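Local structure of predicted transcriptional regulator (3BY6) at residues Q8-P11 against V12-L16; I20-E23 against V24-D27; N86-R89 against L90-D93. The protein probably binds DNA and regulates transcription through a winged helix-turn-helix domain of the GntR family. All coordinates share one frame; numbering follows the deposited sequence.

Interaction 1: residues Q8-P11 against V12-L16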
ATOM      1  N   GLN D   8      11.910  -2.277  -0.789  1.00 48.56           N
ATOM      2  CA  GLN D   8      12.235  -3.539  -1.473  1.00 49.17           C
ATOM      3  C   GLN D   8      10.977  -4.385  -1.698  1.00 49.14           C
ATOM      4  O   GLN D   8       9.874  -3.999  -1.307  1.00 49.04           O
ATOM      5  CB  GLN D   8      13.256  -4.327  -0.649  1.00 50.19           C
ATOM      6  CG  GLN D   8      14.491  -3.520  -0.214  1.00 51.53           C
ATOM      7  CD  GLN D   8      15.231  -2.940  -1.405  1.00 54.25           C
ATOM      8  OE1 GLN D   8      15.298  -3.575  -2.461  1.00 56.10           O
ATOM      9  NE2 GLN D   8      15.775  -1.716  -1.248  1.00 55.19           N
ATOM     10  N   LYS D   9      11.141  -5.529  -2.357  1.00 48.86           N
ATOM     11  CA  LYS D   9      10.072  -6.510  -2.476  1.00 48.34           C
ATOM     12  C   LYS D   9       9.667  -6.900  -1.074  1.00 48.14           C
ATOM     13  O   LYS D   9      10.549  -7.040  -0.198  1.00 47.90           O
ATOM     14  CB  LYS D   9      10.603  -7.748  -3.183  1.00 48.45           C
ATOM     15  CG  LYS D   9       9.619  -8.872  -3.378  1.00 48.39           C
ATOM     16  CD  LYS D   9      10.369 -10.029  -4.024  1.00 48.63           C
ATOM     17  CE  LYS D   9       9.464 -11.198  -4.344  1.00 49.25           C
ATOM     18  NZ  LYS D   9      10.226 -12.230  -5.097  1.00 49.17           N
ATOM     19  N   ARG D  10       8.362  -7.057  -0.821  1.00 47.25           N
ATOM     20  CA  ARG D  10       7.974  -7.742   0.433  1.00 46.57           C
ATOM     21  C   ARG D  10       8.370  -9.223   0.271  1.00 45.65           C
ATOM     22  O   ARG D  10       7.910  -9.871  -0.684  1.00 44.86           O
ATOM     23  CB  ARG D  10       6.480  -7.633   0.724  1.00 46.96           C
ATOM     24  CG  ARG D  10       6.121  -8.168   2.112  1.00 46.10           C
ATOM     25  CD  ARG D  10       4.800  -7.617   2.538  1.00 48.05           C
ATOM     26  NE  ARG D  10       4.365  -8.238   3.780  1.00 50.23           N
ATOM     27  CZ  ARG D  10       4.683  -7.814   5.002  1.00 52.11           C
ATOM     28  NH1 ARG D  10       5.434  -6.740   5.181  1.00 54.38           N
ATOM     29  NH2 ARG D  10       4.225  -8.461   6.071  1.00 51.58           N
ATOM     30  N   PRO D  11       9.245  -9.742   1.163  1.00 44.81           N
ATOM     31  CA  PRO D  11       9.638 -11.148   1.122  1.00 44.75           C
ATOM     32  C   PRO D  11       8.441 -12.079   0.909  1.00 44.81           C
ATOM     33  O   PRO D  11       7.360 -11.835   1.452  1.00 44.98           O
ATOM     34  CB  PRO D  11      10.248 -11.369   2.497  1.00 44.69           C
ATOM     35  CG  PRO D  11      10.824 -10.067   2.844  1.00 44.91           C
ATOM     36  CD  PRO D  11       9.910  -9.040   2.274  1.00 45.11           C
ATOM     37  N   VAL D  12       8.627 -13.131   0.120  1.00 44.48           N
ATOM     38  CA  VAL D  12       7.513 -13.969  -0.250  1.00 44.76           C
ATOM     39  C   VAL D  12       6.856 -14.617   0.999  1.00 45.01           C
ATOM     40  O   VAL D  12       5.613 -14.750   1.071  1.00 44.11           O
ATOM     41  CB  VAL D  12       7.907 -15.028  -1.313  1.00 44.71           C
ATOM     42  CG1 VAL D  12       6.710 -15.908  -1.662  1.00 44.34           C
ATOM     43  CG2 VAL D  12       8.436 -14.324  -2.590  1.00 44.97           C
ATOM     44  N   TYR D  13       7.686 -14.973   1.985  1.00 45.30           N
ATOM     45  CA  TYR D  13       7.177 -15.660   3.195  1.00 45.13           C
ATOM     46  C   TYR D  13       6.168 -14.776   3.937  1.00 44.27           C
ATOM     47  O   TYR D  13       5.160 -15.283   4.426  1.00 44.93           O
ATOM     48  CB  TYR D  13       8.318 -16.201   4.078  1.00 45.63           C
ATOM     49  CG  TYR D  13       8.888 -15.274   5.112  1.00 46.62           C
ATOM     50  CD1 TYR D  13       9.865 -14.336   4.793  1.00 49.18           C
ATOM     51  CD2 TYR D  13       8.476 -15.354   6.424  1.00 47.38           C
ATOM     52  CE1 TYR D  13      10.391 -13.478   5.781  1.00 49.62           C
ATOM     53  CE2 TYR D  13       8.989 -14.527   7.412  1.00 48.37           C
ATOM     54  CZ  TYR D  13       9.947 -13.593   7.100  1.00 49.43           C
ATOM     55  OH  TYR D  13      10.426 -12.779   8.123  1.00 48.78           O
ATOM     56  N   LEU D  14       6.387 -13.459   3.933  1.00 43.23           N
ATOM     57  CA  LEU D  14       5.471 -12.505   4.565  1.00 42.27           C
ATOM     58  C   LEU D  14       4.284 -12.191   3.687  1.00 41.98           C
ATOM     59  O   LEU D  14       3.221 -11.868   4.184  1.00 42.34           O
ATOM     60  CB  LEU D  14       6.203 -11.210   4.961  1.00 42.28           C
ATOM     61  CG  LEU D  14       7.261 -11.458   6.043  1.00 42.75           C
ATOM     62  CD1 LEU D  14       8.364 -10.356   6.064  1.00 43.33           C
ATOM     63  CD2 LEU D  14       6.629 -11.663   7.420  1.00 42.14           C
ATOM     64  N   GLN D  15       4.422 -12.284   2.370  1.00 41.69           N
ATOM     65  CA  GLN D  15       3.227 -12.179   1.548  1.00 41.08           C
ATOM     66  C   GLN D  15       2.288 -13.371   1.780  1.00 40.45           C
ATOM     67  O   GLN D  15       1.069 -13.239   1.685  1.00 39.94           O
ATOM     68  CB  GLN D  15       3.588 -12.044   0.085  1.00 41.00           C
ATOM     69  CG  GLN D  15       4.429 -10.774  -0.218  1.00 42.27           C
ATOM     70  CD  GLN D  15       4.755 -10.608  -1.682  1.00 40.98           C
ATOM     71  OE1 GLN D  15       3.936 -10.902  -2.555  1.00 39.11           O
ATOM     72  NE2 GLN D  15       5.963 -10.128  -1.960  1.00 42.49           N
ATOM     73  N   LEU D  16       2.854 -14.534   2.059  1.00 40.27           N
ATOM     74  CA  LEU D  16       2.043 -15.708   2.363  1.00 41.06           C
ATOM     75  C   LEU D  16       1.469 -15.650   3.784  1.00 40.60           C
ATOM     76  O   LEU D  16       0.337 -16.042   3.985  1.00 40.45           O
ATOM     77  CB  LEU D  16       2.845 -16.999   2.208  1.00 41.32           C
ATOM     78  CG  LEU D  16       2.093 -18.309   2.505  1.00 40.11           C
ATOM     79  CD1 LEU D  16       0.764 -18.414   1.756  1.00 36.76           C
ATOM     80  CD2 LEU D  16       3.034 -19.470   2.136  1.00 40.53           C
TER
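L14 lays its CB over one face of the R10 guanidinium, with CB 3.6 Å from NH2, and the two side chains cross at about a right angle. The arginine gets there because its CG stands anti to the backbone N (chi1 -172°) and the chain stays extended as far as NE, carrying the planar group forward over the first turn of the helix. NE of R10 makes a salt bridge with D18, one helical turn beyond L14, so an arginine suits this place: an aliphatic stem lies against helix carbons while the head reaches a carboxylate. Q15 runs past R10 in the opposite sense, its CG 3.9 Å from CB of R10 and its amide plane turned 33° from the guanidinium. NE2 of Q15 faces O of R10 at a modelled distance too short to be reliable, so the detail of this bond is doubtful.

P11 occupies the N-cap, where a rigid ring without an N-H costs the helix nothing. Its carbonyl O accepts from N of Q15 at 3.1 Å, while a weaker bond comes from N of L14. The ring lies alongside L14, both pointing the same way, and CB of P11 sits 3.8 Å from CD1 of Y13. On another side of the turn the extended K9 passes V12, its CE 3.7 Å from CG2 of V12 in an aliphatic contact, and the ammonium end merely lies beside the same methyl.

T7 of the second subunit gives its N-H to OE1 of Q15, and I6 of that subunit packs on V12. Within the chain the turn leans on the helix-turn-helix: V12 and Y13 touch T51 of helix 49-61, whose K54 makes a cation-pi contact with Y13, and L16 drops between that helix and helix 38-45.

Interaction 2: residues I20-E23 against V24-D27; sequences IKNE and VATD
Two donors of T26 grip the carbonyl O of N22: the backbone N and the hydroxyl OG1 each lie 2.7 Å from it, and they come from opposite faces of its plane. The hydroxyl is the donor here, tilted 29° from the carbonyl plane. It can turn back on the preceding helical turn because OG1 sits between the backbone N and the carbonyl carbon (chi1 56°), while the methyl CG2 of T26 lies 3.4 Å from O of N22. Threonine fits a helix end well, since its hydroxyl can be satisfied by the helix's own backbone. A valine here would keep the bulk but would probably leave O of N22 with the backbone N of that residue alone, making this last turn easier to unwind.

Behind this pair the regular helix bonds hold: N of A25 reaches O of K21 at 2.7 Å, and N of V24 reaches O of I20. The small CB of A25 lies 3.2 Å from O of K21. CG2 of V24 lies against the carbonyl O of I20, and the branched, apolar residue suits a position that packs on T79 and V82 of helix 79-103.

T26 is the first residue to leave helical geometry, and D27 takes a positive phi (68°), turning the chain away; its N bonds to O of V24 at 2.9 Å. OD1 of D27 is hydrogen-bonded to the hydroxyl of S30, tying D27 to the start of the loop that follows. Outside, N22 and A25 touch N86, while T26 packs on K103 of the second subunit.

Near its end the helix thus has a carbonyl, that of N22, with two donors. The hydroxyl is added where carbonyls begin to run out of backbone partners, and so probably lowers the cost of ending the helix there.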
ATOM      1  N   ILE D  20      -2.587 -15.747   4.370  1.00 38.39           N
ATOM      2  CA  ILE D  20      -3.286 -16.662   5.285  1.00 38.90           C
ATOM      3  C   ILE D  20      -4.064 -15.946   6.402  1.00 39.37           C
ATOM      4  O   ILE D  20      -5.206 -16.336   6.718  1.00 38.32           O
ATOM      5  CB  ILE D  20      -2.328 -17.755   5.834  1.00 38.87           C
ATOM      6  CG1 ILE D  20      -2.071 -18.800   4.711  1.00 38.35           C
ATOM      7  CG2 ILE D  20      -2.911 -18.407   7.073  1.00 37.60           C
ATOM      8  CD1 ILE D  20      -0.821 -19.654   4.876  1.00 37.33           C
ATOM      9  N   LYS D  21      -3.480 -14.891   6.973  1.00 40.02           N
ATOM     10  CA  LYS D  21      -4.192 -14.124   8.001  1.00 41.10           C
ATOM     11  C   LYS D  21      -5.445 -13.463   7.469  1.00 41.64           C
ATOM     12  O   LYS D  21      -6.411 -13.235   8.201  1.00 41.64           O
ATOM     13  CB  LYS D  21      -3.307 -13.037   8.576  1.00 41.92           C
ATOM     14  CG  LYS D  21      -2.180 -13.562   9.418  1.00 44.40           C
ATOM     15  CD  LYS D  21      -1.128 -12.497   9.705  1.00 48.39           C
ATOM     16  CE  LYS D  21      -1.695 -11.258  10.358  1.00 49.39           C
ATOM     17  NZ  LYS D  21      -0.691 -10.154  10.266  1.00 50.93           N
ATOM     18  N   ASN D  22      -5.422 -13.067   6.212  1.00 42.85           N
ATOM     19  CA  ASN D  22      -6.604 -12.442   5.642  1.00 43.83           C
ATOM     20  C   ASN D  22      -7.724 -13.469   5.423  1.00 44.57           C
ATOM     21  O   ASN D  22      -8.908 -13.160   5.605  1.00 44.36           O
ATOM     22  CB  ASN D  22      -6.274 -11.695   4.363  1.00 43.53           C
ATOM     23  CG  ASN D  22      -7.356 -10.676   3.994  1.00 45.22           C
ATOM     24  OD1 ASN D  22      -8.006 -10.788   2.943  1.00 45.06           O
ATOM     25  ND2 ASN D  22      -7.563  -9.684   4.869  1.00 46.85           N
ATOM     26  N   GLU D  23      -7.342 -14.683   5.028  1.00 45.21           N
ATOM     27  CA  GLU D  23      -8.301 -15.773   4.863  1.00 46.20           C
ATOM     28  C   GLU D  23      -8.956 -16.109   6.195  1.00 45.59           C
ATOM     29  O   GLU D  23     -10.157 -16.366   6.253  1.00 44.48           O
ATOM     30  CB  GLU D  23      -7.625 -17.015   4.285  1.00 46.08           C
ATOM     31  CG  GLU D  23      -7.284 -16.818   2.820  1.00 48.33           C
ATOM     32  CD  GLU D  23      -6.627 -18.017   2.177  1.00 48.74           C
ATOM     33  OE1 GLU D  23      -6.168 -18.933   2.893  1.00 53.66           O
ATOM     34  OE2 GLU D  23      -6.556 -18.022   0.936  1.00 53.44           O
ATOM     35  N   VAL D  24      -8.141 -16.102   7.248  1.00 45.76           N
ATOM     36  CA  VAL D  24      -8.638 -16.274   8.592  1.00 46.38           C
ATOM     37  C   VAL D  24      -9.547 -15.087   8.897  1.00 47.52           C
ATOM     38  O   VAL D  24     -10.742 -15.262   9.152  1.00 47.77           O
ATOM     39  CB  VAL D  24      -7.520 -16.369   9.626  1.00 46.11           C
ATOM     40  CG1 VAL D  24      -8.115 -16.448  11.027  1.00 46.91           C
ATOM     41  CG2 VAL D  24      -6.629 -17.577   9.361  1.00 44.65           C
ATOM     42  N   ALA D  25      -9.006 -13.880   8.782  1.00 48.00           N
ATOM     43  CA  ALA D  25      -9.779 -12.686   9.054  1.00 48.92           C
ATOM     44  C   ALA D  25     -11.136 -12.724   8.354  1.00 50.20           C
ATOM     45  O   ALA D  25     -12.115 -12.315   8.934  1.00 50.76           O
ATOM     46  CB  ALA D  25      -9.003 -11.440   8.663  1.00 48.35           C
ATOM     47  N   THR D  26     -11.198 -13.205   7.111  1.00 51.78           N
ATOM     48  CA  THR D  26     -12.449 -13.176   6.340  1.00 52.60           C
ATOM     49  C   THR D  26     -13.240 -14.506   6.338  1.00 53.17           C
ATOM     50  O   THR D  26     -14.171 -14.662   5.559  1.00 54.21           O
ATOM     51  CB  THR D  26     -12.180 -12.725   4.908  1.00 53.03           C
ATOM     52  OG1 THR D  26     -11.195 -13.572   4.306  1.00 54.64           O
ATOM     53  CG2 THR D  26     -11.680 -11.284   4.895  1.00 52.77           C
ATOM     54  N   ASP D  27     -12.887 -15.435   7.225  1.00 53.06           N
ATOM     55  CA  ASP D  27     -13.589 -16.725   7.380  1.00 53.50           C
ATOM     56  C   ASP D  27     -13.422 -17.678   6.175  1.00 52.35           C
ATOM     57  O   ASP D  27     -14.157 -18.620   6.023  1.00 52.09           O
ATOM     58  CB  ASP D  27     -15.066 -16.508   7.744  1.00 53.94           C
ATOM     59  CG  ASP D  27     -15.710 -17.746   8.420  1.00 58.51           C
ATOM     60  OD1 ASP D  27     -15.112 -18.328   9.384  1.00 61.28           O
ATOM     61  OD2 ASP D  27     -16.844 -18.139   7.984  1.00 63.92           O
TER

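Interaction 3: residues N86-R89 against L90-D93; sequences NQNR and LLAD
OD2 of D93 is gripped from two directions: water 1 donates to it at 2.6 Å, and NH1 of R89 forms a long salt bridge of 3.6 Å. The same water accepts from NH1 of R89 at 2.8 Å, lying at the guanidinium edge and in its plane, so it closes a gap that the direct ion pair leaves wide. Guanidinium and carboxylate are turned 63° apart, far from a flat, two-pronged pairing.

R89 curls back because its chain bends at chi3 (72°). That turn also aims NH2 at OD1 of N86, 3.1 Å away, with NE adding a weaker bond to the same oxygen. Against the flat group lies L90, its CG on one face and its CD2 3.4 Å from NH1 of R89; an aliphatic residue there can cover the guanidinium and pack on L101 of the second subunit. On another side, Q87 and L91 run side by side, and OE1 of Q87 goes to R110 of that subunit.

NH2 of R89 also salt-bridges E100 of the second subunit. The arginine's charge is therefore shared among an amide, a water and two carboxylates, which probably steadies its rotation at the dimer contact.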
ATOM      1  N   ASN D  86      -6.621  -7.627  12.412  1.00 36.62           N
ATOM      2  CA  ASN D  86      -6.761  -7.306  10.977  1.00 36.29           C
ATOM      3  C   ASN D  86      -7.543  -6.007  10.786  1.00 36.41           C
ATOM      4  O   ASN D  86      -7.157  -5.166  10.008  1.00 37.16           O
ATOM      5  CB  ASN D  86      -7.443  -8.451  10.230  1.00 36.15           C
ATOM      6  CG  ASN D  86      -7.466  -8.234   8.734  1.00 36.36           C
ATOM      7  OD1 ASN D  86      -6.414  -8.237   8.097  1.00 37.49           O
ATOM      8  ND2 ASN D  86      -8.659  -8.063   8.166  1.00 34.05           N
ATOM      9  N   GLN D  87      -8.634  -5.826  11.518  1.00 36.92           N
ATOM     10  CA  GLN D  87      -9.404  -4.570  11.454  1.00 36.79           C
ATOM     11  C   GLN D  87      -8.549  -3.373  11.853  1.00 36.41           C
ATOM     12  O   GLN D  87      -8.657  -2.273  11.295  1.00 37.01           O
ATOM     13  CB  GLN D  87     -10.588  -4.647  12.406  1.00 36.03           C
ATOM     14  CG  GLN D  87     -11.618  -3.562  12.177  1.00 38.48           C
ATOM     15  CD  GLN D  87     -12.793  -3.661  13.134  1.00 39.50           C
ATOM     16  OE1 GLN D  87     -13.061  -2.717  13.925  1.00 43.05           O
ATOM     17  NE2 GLN D  87     -13.508  -4.795  13.078  1.00 38.04           N
ATOM     18  N   ASN D  88      -7.709  -3.560  12.859  1.00 36.22           N
ATOM     19  CA  ASN D  88      -6.878  -2.459  13.320  1.00 35.87           C
ATOM     20  C   ASN D  88      -5.893  -2.000  12.291  1.00 35.26           C
ATOM     21  O   ASN D  88      -5.599  -0.817  12.241  1.00 34.21           O
ATOM     22  CB  ASN D  88      -6.139  -2.786  14.615  1.00 35.36           C
ATOM     23  CG  ASN D  88      -6.995  -2.573  15.827  1.00 35.19           C
ATOM     24  OD1 ASN D  88      -8.154  -2.159  15.717  1.00 37.30           O
ATOM     25  ND2 ASN D  88      -6.468  -2.934  16.989  1.00 30.10           N
ATOM     26  N   ARG D  89      -5.371  -2.959  11.526  1.00 35.62           N
ATOM     27  CA  ARG D  89      -4.477  -2.715  10.415  1.00 36.40           C
ATOM     28  C   ARG D  89      -5.154  -1.844   9.359  1.00 35.80           C
ATOM     29  O   ARG D  89      -4.638  -0.827   8.955  1.00 36.32           O
ATOM     30  CB  ARG D  89      -4.077  -4.071   9.787  1.00 36.95           C
ATOM     31  CG  ARG D  89      -3.311  -3.904   8.434  1.00 37.40           C
ATOM     32  CD  ARG D  89      -2.936  -5.267   7.826  1.00 36.88           C
ATOM     33  NE  ARG D  89      -4.099  -5.975   7.283  1.00 38.21           N
ATOM     34  CZ  ARG D  89      -4.757  -5.588   6.185  1.00 39.28           C
ATOM     35  NH1 ARG D  89      -4.387  -4.512   5.509  1.00 39.93           N
ATOM     36  NH2 ARG D  89      -5.782  -6.258   5.752  1.00 40.35           N
ATOM     37  N   LEU D  90      -6.339  -2.261   8.945  1.00 36.01           N
ATOM     38  CA  LEU D  90      -7.164  -1.513   8.005  1.00 36.16           C
ATOM     39  C   LEU D  90      -7.567  -0.131   8.556  1.00 36.21           C
ATOM     40  O   LEU D  90      -7.683   0.846   7.822  1.00 35.69           O
ATOM     41  CB  LEU D  90      -8.407  -2.356   7.668  1.00 36.26           C
ATOM     42  CG  LEU D  90      -8.077  -3.648   6.866  1.00 37.36           C
ATOM     43  CD1 LEU D  90      -9.240  -4.597   6.724  1.00 34.51           C
ATOM     44  CD2 LEU D  90      -7.516  -3.239   5.524  1.00 37.72           C
ATOM     45  N   LEU D  91      -7.812  -0.065   9.852  1.00 36.24           N
ATOM     46  CA  LEU D  91      -8.153   1.195  10.484  1.00 36.47           C
ATOM     47  C   LEU D  91      -6.949   2.112  10.500  1.00 37.20           C
ATOM     48  O   LEU D  91      -7.125   3.302  10.358  1.00 37.13           O
ATOM     49  CB  LEU D  91      -8.641   0.969  11.899  1.00 36.50           C
ATOM     50  CG  LEU D  91     -10.087   0.517  12.072  1.00 35.68           C
ATOM     51  CD1 LEU D  91     -10.361   0.198  13.567  1.00 32.02           C
ATOM     52  CD2 LEU D  91     -10.968   1.637  11.565  1.00 35.21           C
ATOM     53  N   ALA D  92      -5.733   1.561  10.654  1.00 37.95           N
ATOM     54  CA  ALA D  92      -4.507   2.364  10.574  1.00 38.19           C
ATOM     55  C   ALA D  92      -4.310   2.879   9.134  1.00 38.76           C
ATOM     56  O   ALA D  92      -4.021   4.060   8.897  1.00 40.05           O
ATOM     57  CB  ALA D  92      -3.270   1.547  11.073  1.00 37.13           C
ATOM     58  N   ASP D  93      -4.467   1.989   8.159  1.00 39.47           N
ATOM     59  CA  ASP D  93      -4.489   2.372   6.756  1.00 39.34           C
ATOM     60  C   ASP D  93      -5.554   3.471   6.537  1.00 39.71           C
ATOM     61  O   ASP D  93      -5.312   4.447   5.806  1.00 39.50           O
ATOM     62  CB  ASP D  93      -4.836   1.180   5.866  1.00 39.37           C
ATOM     63  CG  ASP D  93      -3.725   0.150   5.780  1.00 41.52           C
ATOM     64  OD1 ASP D  93      -2.621   0.383   6.301  1.00 45.28           O
ATOM     65  OD2 ASP D  93      -3.973  -0.931   5.208  1.00 45.66           O
TER
HETATM   66  O   HOH W   1      -2.174  -2.731   5.396  1.00 41.84           O

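Overall arrangement
Interactions 1 and 2 stand at the two ends of helix 12-25, their centres about 17 Å apart, and interaction 3 lies on helix 79-103. The start of the helix, 8-16, is a surface contact set by a proline cap and side chains folded over the first turn; its end, 20-27, is partly buried and rests mainly on backbone carbonyls. Interaction 3 is again at the surface, and there the side-chain chemistry is mainly charge, amide and water around R89, laid over the buried L90. The two helices meet where CB of A25 lies 3.4 Å from ND2 of N86, directly linking interactions 2 and 3. Interaction 1 touches neither N86-R89 nor L90-D93, yet all three reach the second subunit.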